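Local coordinates for protein hydrazine synthase subunit alpha (Candidatus Kuenenia stuttgartiensis, PDB 5C2V) that forms the subunit of the hydrazine synthase complex that condenses hydroxylamine, made in the gamma subunit, with ammonia to yield hydrazine, using c-type heme, at residues 32-37 / 373-378; 298-303 / 314-319; 526-531 / 543-548. All blocks are in the same frame, centred on the assembly; numbering follows the deposited sequence.

Contact 1 of 3, residues 32-37 / 373-378; sequences ILFTQS and KVYDDP. With CA (calcium ion), chain B.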
loop_
_atom_site.group_PDB
_atom_site.type_symbol
_atom_site.label_atom_id
_atom_site.label_comp_id
_atom_site.label_asym_id
_atom_site.label_seq_id
_atom_site.Cartn_x
_atom_site.Cartn_y
_atom_site.Cartn_z
ATOM N N ILE D 32 1.717 43.749 5.221
ATOM C CA ILE D 32 1.972 42.440 4.623
ATOM C C ILE D 32 1.977 42.486 3.094
ATOM O O ILE D 32 1.272 43.286 2.482
ATOM C CB ILE D 32 0.930 41.390 5.081
ATOM C CG1 ILE D 32 -0.476 41.783 4.621
ATOM C CG2 ILE D 32 0.966 41.206 6.594
ATOM C CD1 ILE D 32 -1.534 40.754 4.951
ATOM N N LEU D 33 2.782 41.620 2.487
ATOM C CA LEU D 33 2.801 41.462 1.037
ATOM C C LEU D 33 2.129 40.151 0.653
ATOM O O LEU D 33 2.344 39.133 1.310
ATOM C CB LEU D 33 4.235 41.483 0.502
ATOM C CG LEU D 33 5.019 42.794 0.520
ATOM C CD1 LEU D 33 6.494 42.524 0.274
ATOM C CD2 LEU D 33 4.474 43.745 -0.529
ATOM N N PHE D 34 1.317 40.163 -0.400
ATOM C CA PHE D 34 0.735 38.908 -0.872
ATOM C C PHE D 34 0.348 38.934 -2.348
ATOM O O PHE D 34 0.232 39.995 -2.962
ATOM C CB PHE D 34 -0.481 38.519 -0.020
ATOM C CG PHE D 34 -1.610 39.510 -0.064
ATOM C CD1 PHE D 34 -2.635 39.372 -0.985
ATOM C CD2 PHE D 34 -1.659 40.563 0.833
ATOM C CE1 PHE D 34 -3.681 40.275 -1.021
ATOM C CE2 PHE D 34 -2.702 41.471 0.802
ATOM C CZ PHE D 34 -3.714 41.326 -0.127
ATOM N N THR D 35 0.158 37.741 -2.904
ATOM C CA THR D 35 -0.164 37.570 -4.313
ATOM C C THR D 35 -1.665 37.418 -4.539
ATOM O O THR D 35 -2.341 36.656 -3.840
ATOM C CB THR D 35 0.553 36.337 -4.904
ATOM O OG1 THR D 35 1.962 36.434 -4.659
ATOM C CG2 THR D 35 0.309 36.234 -6.403
ATOM N N GLN D 36 -2.176 38.155 -5.520
ATOM C CA GLN D 36 -3.557 38.021 -5.961
ATOM C C GLN D 36 -3.599 37.440 -7.369
ATOM O O GLN D 36 -2.985 37.981 -8.291
ATOM C CB GLN D 36 -4.274 39.370 -5.928
ATOM C CG GLN D 36 -4.507 39.921 -4.534
ATOM C CD GLN D 36 -5.263 41.235 -4.552
ATOM O OE1 GLN D 36 -5.156 42.012 -5.501
ATOM N NE2 GLN D 36 -6.039 41.485 -3.504
ATOM N N SER D 37 -4.325 36.338 -7.527
ATOM C CA SER D 37 -4.442 35.677 -8.821
ATOM C C SER D 37 -5.893 35.655 -9.286
ATOM O O SER D 37 -6.800 35.565 -8.467
ATOM C CB SER D 37 -3.888 34.252 -8.747
ATOM O OG SER D 37 -2.499 34.258 -8.470
ATOM N N LYS D 373 -10.406 37.024 9.610
ATOM C CA LYS D 373 -10.041 37.451 8.262
ATOM C C LYS D 373 -9.048 38.610 8.265
ATOM O O LYS D 373 -9.160 39.535 9.068
ATOM C CB LYS D 373 -11.296 37.853 7.480
ATOM C CG LYS D 373 -11.029 38.274 6.042
ATOM C CD LYS D 373 -12.271 38.867 5.395
ATOM C CE LYS D 373 -12.710 40.138 6.104
ATOM N NZ LYS D 373 -13.916 40.739 5.470
ATOM N N VAL D 374 -8.075 38.552 7.361
ATOM C CA VAL D 374 -7.170 39.674 7.148
ATOM C C VAL D 374 -7.660 40.494 5.960
ATOM O O VAL D 374 -8.186 41.594 6.127
ATOM C CB VAL D 374 -5.724 39.206 6.897
ATOM C CG1 VAL D 374 -4.806 40.401 6.680
ATOM C CG2 VAL D 374 -5.232 38.352 8.057
ATOM N N TYR D 375 -7.481 39.953 4.760
ATOM C CA TYR D 375 -8.037 40.556 3.554
ATOM C C TYR D 375 -8.568 39.483 2.608
ATOM O O TYR D 375 -7.824 38.595 2.190
ATOM C CB TYR D 375 -6.982 41.413 2.854
ATOM C CG TYR D 375 -7.481 42.137 1.623
ATOM C CD1 TYR D 375 -8.219 43.309 1.733
ATOM C CD2 TYR D 375 -7.205 41.655 0.350
ATOM C CE1 TYR D 375 -8.674 43.976 0.610
ATOM C CE2 TYR D 375 -7.656 42.314 -0.779
ATOM C CZ TYR D 375 -8.389 43.474 -0.642
ATOM O OH TYR D 375 -8.839 44.135 -1.763
ATOM N N ASP D 376 -9.851 39.560 2.270
ATOM C CA ASP D 376 -10.414 38.659 1.270
ATOM C C ASP D 376 -11.201 39.429 0.215
ATOM O O ASP D 376 -12.253 40.000 0.499
ATOM C CB ASP D 376 -11.307 37.606 1.931
ATOM C CG ASP D 376 -11.813 36.567 0.943
ATOM O OD1 ASP D 376 -12.834 35.912 1.240
ATOM O OD2 ASP D 376 -11.193 36.405 -0.130
ATOM N N ASP D 377 -10.683 39.424 -1.008
ATOM C CA ASP D 377 -11.366 40.025 -2.143
ATOM C C ASP D 377 -12.119 38.920 -2.868
ATOM O O ASP D 377 -11.533 37.897 -3.202
ATOM C CB ASP D 377 -10.364 40.716 -3.077
ATOM C CG ASP D 377 -11.031 41.621 -4.103
ATOM O OD1 ASP D 377 -12.210 41.397 -4.445
ATOM O OD2 ASP D 377 -10.364 42.565 -4.577
ATOM N N PRO D 378 -13.429 39.108 -3.085
ATOM C CA PRO D 378 -14.226 38.123 -3.827
ATOM C C PRO D 378 -13.775 37.948 -5.280
ATOM O O PRO D 378 -14.110 36.939 -5.901
ATOM C CB PRO D 378 -15.640 38.704 -3.767
ATOM C CG PRO D 378 -15.649 39.535 -2.530
ATOM C CD PRO D 378 -14.275 40.133 -2.450
HETATM CA CA CA B . -10.227 36.225 -2.289
#
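The side chain of Y375 crosses those of F34 and Q36, on strand 31-37, at about a right angle, although the planes are much less inclined: 41° to the F34 ring, 29° to the Q36 amide. F34 has CG between its backbone N and carbonyl carbon (chi1 62°), and its far ring atom CZ comes to 3.5 Å from Y375 CD2, an oblique pairing. Q36 arrives at the rim of the tyrosine, close to the ring plane, with NE2 3.3 Å from Y375 CE2. This is packing and not a hydrogen bond; at the other end of the amide, OE1 is held by R58 NE. Two residues before F34 and one before Y375, I32 and V374 reach toward each other tip to tip, CD1 of the isoleucine lying 3.7 Å from CG1 of the valine. V374 and Y375 both face I360 of strand 359-364 and form a classic beta bulge, at a corner where the chain leaves the sheet of strand 369-373. From here it crosses to strand 381-387, which pairs with strand 31-37: this is the passage from one blade of the six-bladed propeller to the blade that closes the ring by joining N-terminal strands to a later one. The same loop supplies metal ligands: D376, whose CB points away from strand 31-37, binds the calcium ion through OD2 at 2.4 Å, and the backbone O of D377 binds the calcium at 2.3 Å. F358 O, W380 O and D382 OD2 supply the other protein ligands.

Contact 2 of 3, residues 298-303 / 314-319; sequences IVYVES and AAVSWD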
loop_
_atom_site.group_PDB
_atom_site.type_symbol
_atom_site.label_atom_id
_atom_site.label_comp_id
_atom_site.label_asym_id
_atom_site.label_seq_id
_atom_site.Cartn_x
_atom_site.Cartn_y
_atom_site.Cartn_z
ATOM N N ILE D 298 8.036 21.760 11.237
ATOM C CA ILE D 298 7.936 21.918 9.798
ATOM C C ILE D 298 6.463 21.838 9.441
ATOM O O ILE D 298 5.820 20.808 9.652
ATOM C CB ILE D 298 8.719 20.836 9.029
ATOM C CG1 ILE D 298 10.186 20.818 9.458
ATOM C CG2 ILE D 298 8.599 21.057 7.527
ATOM C CD1 ILE D 298 10.998 19.722 8.800
ATOM N N VAL D 299 5.942 22.931 8.899
ATOM C CA VAL D 299 4.539 23.018 8.523
ATOM C C VAL D 299 4.445 23.119 7.014
ATOM O O VAL D 299 5.044 24.006 6.405
ATOM C CB VAL D 299 3.842 24.228 9.174
ATOM C CG1 VAL D 299 2.429 24.383 8.633
ATOM C CG2 VAL D 299 3.829 24.084 10.687
ATOM N N TYR D 300 3.699 22.205 6.407
ATOM C CA TYR D 300 3.655 22.133 4.957
ATOM C C TYR D 300 2.257 21.855 4.427
ATOM O O TYR D 300 1.377 21.379 5.149
ATOM C CB TYR D 300 4.627 21.062 4.454
ATOM C CG TYR D 300 4.328 19.657 4.938
ATOM C CD1 TYR D 300 4.674 19.255 6.222
ATOM C CD2 TYR D 300 3.724 18.729 4.101
ATOM C CE1 TYR D 300 4.413 17.970 6.664
ATOM C CE2 TYR D 300 3.458 17.442 4.534
ATOM C CZ TYR D 300 3.805 17.069 5.816
ATOM O OH TYR D 300 3.543 15.791 6.252
ATOM N N VAL D 301 2.073 22.162 3.149
ATOM C CA VAL D 301 0.825 21.889 2.463
ATOM C C VAL D 301 0.827 20.455 1.965
ATOM O O VAL D 301 1.679 20.060 1.156
ATOM C CB VAL D 301 0.603 22.844 1.274
ATOM C CG1 VAL D 301 -0.552 22.359 0.409
ATOM C CG2 VAL D 301 0.355 24.259 1.770
ATOM N N GLU D 302 -0.127 19.679 2.469
ATOM C CA GLU D 302 -0.312 18.307 2.035
ATOM C C GLU D 302 -1.503 18.253 1.088
ATOM O O GLU D 302 -2.655 18.368 1.509
ATOM C CB GLU D 302 -0.525 17.388 3.239
ATOM C CG GLU D 302 -0.316 15.912 2.955
ATOM C CD GLU D 302 -0.554 15.053 4.181
ATOM O OE1 GLU D 302 0.434 14.590 4.791
ATOM O OE2 GLU D 302 -1.732 14.842 4.537
ATOM N N SER D 303 -1.208 18.080 -0.193
ATOM C CA SER D 303 -2.227 18.054 -1.229
ATOM C C SER D 303 -2.685 16.633 -1.510
ATOM O O SER D 303 -1.864 15.715 -1.580
ATOM C CB SER D 303 -1.702 18.701 -2.512
ATOM O OG SER D 303 -0.610 17.975 -3.042
ATOM N N ALA D 314 -0.220 19.977 7.158
ATOM C CA ALA D 314 0.384 18.939 7.987
ATOM C C ALA D 314 1.661 19.452 8.641
ATOM O O ALA D 314 2.251 20.430 8.182
ATOM C CB ALA D 314 0.670 17.696 7.160
ATOM N N ALA D 315 2.087 18.796 9.716
ATOM C CA ALA D 315 3.275 19.237 10.435
ATOM C C ALA D 315 4.082 18.085 11.030
ATOM O O ALA D 315 3.521 17.117 11.544
ATOM C CB ALA D 315 2.884 20.217 11.533
ATOM N N VAL D 316 5.406 18.205 10.954
ATOM C CA VAL D 316 6.312 17.273 11.626
ATOM C C VAL D 316 7.473 18.048 12.239
ATOM O O VAL D 316 8.049 18.916 11.588
ATOM C CB VAL D 316 6.862 16.188 10.668
ATOM C CG1 VAL D 316 5.795 15.152 10.355
ATOM C CG2 VAL D 316 7.399 16.812 9.386
ATOM N N SER D 317 7.811 17.739 13.487
ATOM C CA SER D 317 8.859 18.467 14.201
ATOM C C SER D 317 10.184 18.441 13.443
ATOM O O SER D 317 10.614 17.391 12.969
ATOM C CB SER D 317 9.056 17.893 15.605
ATOM O OG SER D 317 9.832 16.708 15.567
ATOM N N TRP D 318 10.817 19.603 13.325
ATOM C CA TRP D 318 12.088 19.712 12.619
ATOM C C TRP D 318 13.197 18.959 13.343
ATOM O O TRP D 318 14.056 18.343 12.711
ATOM C CB TRP D 318 12.486 21.179 12.444
ATOM C CG TRP D 318 13.957 21.360 12.234
ATOM C CD1 TRP D 318 14.873 21.759 13.162
ATOM C CD2 TRP D 318 14.687 21.127 11.023
ATOM N NE1 TRP D 318 16.127 21.798 12.603
ATOM C CE2 TRP D 318 16.040 21.415 11.291
ATOM C CE3 TRP D 318 14.327 20.709 9.739
ATOM C CZ2 TRP D 318 17.032 21.297 10.322
ATOM C CZ3 TRP D 318 15.316 20.594 8.778
ATOM C CH2 TRP D 318 16.652 20.886 9.074
ATOM N N ASP D 319 13.170 19.012 14.670
ATOM C CA ASP D 319 14.191 18.366 15.487
ATOM C C ASP D 319 14.155 16.848 15.327
ATOM O O ASP D 319 15.197 16.208 15.181
ATOM C CB ASP D 319 14.016 18.746 16.959
ATOM C CG ASP D 319 14.206 20.231 17.203
ATOM O OD1 ASP D 319 14.951 20.871 16.431
ATOM O OD2 ASP D 319 13.612 20.757 18.167
#
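Backbone hydrogen bonds tie I298 to V316 and Y300 to A314, the two hydrogen-bonded pairs of an antiparallel beta hairpin. Both Y300-A314 bonds are close to straight, with Y300 N 2.9 Å from A314 O and an N-H...O angle of 173°. Both I298-V316 bonds are less straight, that from I298 N having an angle of 146°. Between these pairs V299 faces A315 in a non-hydrogen-bonded pair, and A315 CA makes a CA-H...O contact of 3.1 Å with I298 O.

Aromatic contacts follow on the face bearing I298, Y300, A314 and V316. Y300 has CG between its backbone N and carbonyl carbon (chi1 61°), and its ring lies against A314, whose CB makes a CH-pi contact over one face, 3.9 Å from the ring centroid. I298 CD1 touches the indole of W318 at its edge, in plane, 3.6 Å from CE3.

The remaining apolar contacts are looser, with V299 CG2 4.1 Å from A315 CB on the other face. Among charged groups, E302 lays OE1 near A314 CB, where Y326 OH also binds it, and OE2 makes a salt bridge with K328.

Within this four-stranded propeller blade, strand 285-291 flanks 297-303 and strand 327-328 flanks 312-317; I259, V261, I272 and Y273 of the preceding blade pack against I298, Y300, V316 and W318, and W318 O accepts a hydrogen bond from N250 of the beta subunit.

Contact 3 of 3, residues 526-531 / 543-548; sequences PYYMQI and LTWAYL. With HEC (heme c), chain C.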
loop_
_atom_site.group_PDB
_atom_site.type_symbol
_atom_site.label_atom_id
_atom_site.label_comp_id
_atom_site.label_asym_id
_atom_site.label_seq_id
_atom_site.Cartn_x
_atom_site.Cartn_y
_atom_site.Cartn_z
ATOM N N PRO D 526 22.922 13.496 -12.794
ATOM C CA PRO D 526 22.111 12.587 -11.975
ATOM C C PRO D 526 22.550 11.130 -12.116
ATOM O O PRO D 526 22.826 10.680 -13.228
ATOM C CB PRO D 526 20.698 12.791 -12.526
ATOM C CG PRO D 526 20.911 13.215 -13.940
ATOM C CD PRO D 526 22.159 14.049 -13.927
ATOM N N TYR D 527 22.607 10.404 -11.003
ATOM C CA TYR D 527 23.052 9.014 -11.025
ATOM C C TYR D 527 22.546 8.218 -9.825
ATOM O O TYR D 527 22.098 8.790 -8.833
ATOM C CB TYR D 527 24.583 8.944 -11.077
ATOM C CG TYR D 527 25.261 9.176 -9.743
ATOM C CD1 TYR D 527 25.495 10.462 -9.277
ATOM C CD2 TYR D 527 25.674 8.108 -8.955
ATOM C CE1 TYR D 527 26.111 10.680 -8.057
ATOM C CE2 TYR D 527 26.291 8.316 -7.735
ATOM C CZ TYR D 527 26.509 9.604 -7.293
ATOM O OH TYR D 527 27.125 9.817 -6.081
ATOM N N TYR D 528 22.616 6.893 -9.930
ATOM C CA TYR D 528 22.359 6.017 -8.791
ATOM C C TYR D 528 23.182 4.734 -8.905
ATOM O O TYR D 528 23.921 4.546 -9.873
ATOM C CB TYR D 528 20.866 5.699 -8.666
ATOM C CG TYR D 528 20.276 4.938 -9.831
ATOM C CD1 TYR D 528 20.179 3.553 -9.802
ATOM C CD2 TYR D 528 19.799 5.605 -10.952
ATOM C CE1 TYR D 528 19.634 2.852 -10.860
ATOM C CE2 TYR D 528 19.252 4.912 -12.015
ATOM C CZ TYR D 528 19.172 3.536 -11.964
ATOM O OH TYR D 528 18.628 2.842 -13.020
ATOM N N MET D 529 23.050 3.851 -7.919
ATOM C CA MET D 529 23.933 2.692 -7.812
ATOM C C MET D 529 23.189 1.372 -7.608
ATOM O O MET D 529 22.043 1.353 -7.161
ATOM C CB MET D 529 24.919 2.900 -6.663
ATOM C CG MET D 529 24.248 3.151 -5.320
ATOM S SD MET D 529 24.998 4.515 -4.415
ATOM C CE MET D 529 24.627 5.880 -5.513
ATOM N N GLN D 530 23.860 0.273 -7.942
ATOM C CA GLN D 530 23.327 -1.069 -7.729
ATOM C C GLN D 530 24.402 -2.007 -7.190
ATOM O O GLN D 530 25.453 -2.165 -7.807
ATOM C CB GLN D 530 22.760 -1.643 -9.029
ATOM C CG GLN D 530 21.490 -0.980 -9.524
ATOM C CD GLN D 530 20.992 -1.596 -10.816
ATOM O OE1 GLN D 530 21.779 -2.080 -11.629
ATOM N NE2 GLN D 530 19.678 -1.587 -11.009
ATOM N N ILE D 531 24.141 -2.640 -6.050
ATOM C CA ILE D 531 25.071 -3.629 -5.514
ATOM C C ILE D 531 24.929 -4.943 -6.287
ATOM O O ILE D 531 23.820 -5.364 -6.614
ATOM C CB ILE D 531 24.852 -3.865 -4.004
ATOM C CG1 ILE D 531 23.420 -4.325 -3.720
ATOM C CG2 ILE D 531 25.157 -2.596 -3.222
ATOM C CD1 ILE D 531 23.145 -4.587 -2.254
ATOM N N LEU D 543 16.870 3.599 -5.666
ATOM C CA LEU D 543 16.013 4.325 -6.585
ATOM C C LEU D 543 15.811 5.736 -6.071
ATOM O O LEU D 543 15.055 5.978 -5.127
ATOM C CB LEU D 543 14.673 3.606 -6.756
ATOM C CG LEU D 543 14.749 2.260 -7.482
ATOM C CD1 LEU D 543 13.403 1.554 -7.453
ATOM C CD2 LEU D 543 15.230 2.441 -8.916
ATOM N N THR D 544 16.486 6.659 -6.742
ATOM C CA THR D 544 16.590 8.053 -6.342
ATOM C C THR D 544 17.558 8.705 -7.312
ATOM O O THR D 544 18.130 8.028 -8.167
ATOM C CB THR D 544 17.099 8.222 -4.898
ATOM O OG1 THR D 544 16.924 9.581 -4.481
ATOM C CG2 THR D 544 18.570 7.842 -4.802
ATOM N N TRP D 545 17.749 10.011 -7.187
ATOM C CA TRP D 545 18.738 10.681 -8.015
ATOM C C TRP D 545 19.771 11.410 -7.167
ATOM O O TRP D 545 19.459 12.362 -6.450
ATOM C CB TRP D 545 18.053 11.636 -8.990
ATOM C CG TRP D 545 17.189 10.904 -9.968
ATOM C CD1 TRP D 545 15.826 10.916 -10.030
ATOM C CD2 TRP D 545 17.630 10.018 -11.002
ATOM N NE1 TRP D 545 15.392 10.106 -11.052
ATOM C CE2 TRP D 545 16.481 9.542 -11.663
ATOM C CE3 TRP D 545 18.887 9.588 -11.440
ATOM C CZ2 TRP D 545 16.550 8.658 -12.737
ATOM C CZ3 TRP D 545 18.954 8.709 -12.506
ATOM C CH2 TRP D 545 17.792 8.253 -13.142
ATOM N N ALA D 546 21.009 10.937 -7.259
ATOM C CA ALA D 546 22.121 11.494 -6.503
ATOM C C ALA D 546 23.002 12.322 -7.424
ATOM O O ALA D 546 23.080 12.057 -8.622
ATOM C CB ALA D 546 22.927 10.387 -5.839
ATOM N N TYR D 547 23.636 13.346 -6.869
ATOM C CA TYR D 547 24.496 14.216 -7.655
ATOM C C TYR D 547 25.676 14.717 -6.833
ATOM O O TYR D 547 25.537 15.029 -5.651
ATOM C CB TYR D 547 23.695 15.396 -8.209
ATOM C CG TYR D 547 22.828 16.079 -7.176
ATOM C CD1 TYR D 547 21.534 15.639 -6.928
ATOM C CD2 TYR D 547 23.304 17.157 -6.445
ATOM C CE1 TYR D 547 20.738 16.256 -5.983
ATOM C CE2 TYR D 547 22.516 17.782 -5.498
ATOM C CZ TYR D 547 21.234 17.327 -5.272
ATOM O OH TYR D 547 20.445 17.946 -4.329
ATOM N N LEU D 548 26.838 14.788 -7.469
ATOM C CA LEU D 548 28.035 15.296 -6.817
ATOM C C LEU D 548 28.450 16.626 -7.427
ATOM O O LEU D 548 28.446 16.783 -8.646
ATOM C CB LEU D 548 29.183 14.289 -6.929
ATOM C CG LEU D 548 29.023 12.935 -6.236
ATOM C CD1 LEU D 548 30.153 11.998 -6.638
ATOM C CD2 LEU D 548 28.978 13.105 -4.725
HETATM FE FE HEC C . 20.835 5.362 -0.829
HETATM C CHA HEC C . 17.468 6.093 -1.064
HETATM C CHB HEC C . 21.528 8.712 -0.602
HETATM C CHC HEC C . 24.217 4.686 -0.997
HETATM C CHD HEC C . 20.171 2.029 -1.281
HETATM N NA HEC C . 19.710 7.077 -0.828
HETATM C C1A HEC C . 18.336 7.154 -0.945
HETATM C C2A HEC C . 17.959 8.551 -0.917
HETATM C C3A HEC C . 19.074 9.277 -0.792
HETATM C C4A HEC C . 20.201 8.365 -0.733
HETATM C CMA HEC C . 19.157 10.817 -0.721
HETATM C CAA HEC C . 16.516 9.089 -1.022
HETATM C CBA HEC C . 15.978 9.417 0.367
HETATM C CGA HEC C . 15.788 8.162 1.180
HETATM O O1A HEC C . 16.255 8.126 2.348
HETATM O O2A HEC C . 15.174 7.194 0.665
HETATM N NB HEC C . 22.571 6.508 -0.939
HETATM C C1B HEC C . 22.591 7.836 -0.551
HETATM C C2B HEC C . 23.926 8.138 -0.075
HETATM C C3B HEC C . 24.671 7.038 -0.186
HETATM C C4B HEC C . 23.835 5.984 -0.731
HETATM C CMB HEC C . 24.407 9.504 0.459
HETATM C CAB HEC C . 26.160 6.925 0.215
HETATM C CBB HEC C . 27.026 6.689 -1.043
HETATM N NC HEC C . 21.988 3.661 -1.037
HETATM C C1C HEC C . 23.361 3.623 -1.187
HETATM C C2C HEC C . 23.744 2.254 -1.468
HETATM C C3C HEC C . 22.625 1.549 -1.653
HETATM C C4C HEC C . 21.498 2.401 -1.317
HETATM C CMC HEC C . 25.167 1.784 -1.842
HETATM C CAC HEC C . 22.559 0.053 -2.029
HETATM C CBC HEC C . 21.930 -0.097 -3.432
HETATM N ND HEC C . 19.092 4.238 -1.136
HETATM C C1D HEC C . 19.073 2.854 -1.270
HETATM C C2D HEC C . 17.706 2.408 -1.401
HETATM C C3D HEC C . 16.859 3.684 -1.328
HETATM C C4D HEC C . 17.805 4.764 -1.169
HETATM C CMD HEC C . 17.215 0.953 -1.569
HETATM C CAD HEC C . 15.324 3.807 -1.417
HETATM C CBD HEC C . 14.882 3.394 -2.815
HETATM C CGD HEC C . 13.384 3.474 -2.914
HETATM O O1D HEC C . 12.835 2.981 -3.931
HETATM O O2D HEC C . 12.742 4.020 -1.978
#
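Y527 and Y528 meet A546 and W545 respectively, and both tyrosines hold CG between the backbone N and the carbonyl carbon (chi1 79° and 63°). In Y527, whose CB points away from segment 543-548, this puts CG back toward it, and chi2 turns a ring face to A546 CB, which sits offset toward the rim and 4.1 Å from the ring centroid, a CH-pi contact. Beyond it the hydroxyl end runs on to L548, with OH 3.7 Å from CG of the leucine. Y528 lies side by side with W545, both pointing the same way. The edge of the tyrosine is directed at the indole in an offset edge-to-face pair whose planes are 75° apart, and Y528 CD2 approaches W545 CZ3 to 3.6 Å. Both polar groups have partners elsewhere: Y528 OH with R503, W545 NE1 with E178. P526 adds CB against W545, 3.8 Å from CE3.

Y527 and A546 also exchange backbone hydrogen bonds, N to O in both directions, forming a single antiparallel bridge by which the loop 543-548 is fastened to strand 527-532. On one side of this bridge the segments spread beneath one face of the heme. M529 SD lies 3.5 Å from the heme CHC atom, and T544, whose OG1 is hydrogen-bonded to Q245, packs its OG1 3.5 Å from the heme CAA atom. I531 and L543 also line this pocket, that of the pentacoordinated heme c of the middle domain, attached through C556 and C559 and bound at its iron by Y564.

Overall arrangement
Contacts 1 and 2 belong to the N-terminal propeller domain, and contact 3 to the middle domain that carries the pentacoordinated heme. The hairpin of contact 2 falls, in sequence, between the two segments of contact 1, which bring the first strand of the propeller beside the loop leading to its closing blade; their centres are 23 Å apart. Contact 3 follows both along the chain, its centre 27 Å from that of contact 2 and 43 Å from that of contact 1. No two contacts touch. Only contact 3 lines the heme, and there the T544 side chain is about 7 Å from that of the iron ligand Y564, whereas contact 1 gives a distant calcium site two of its five ligands.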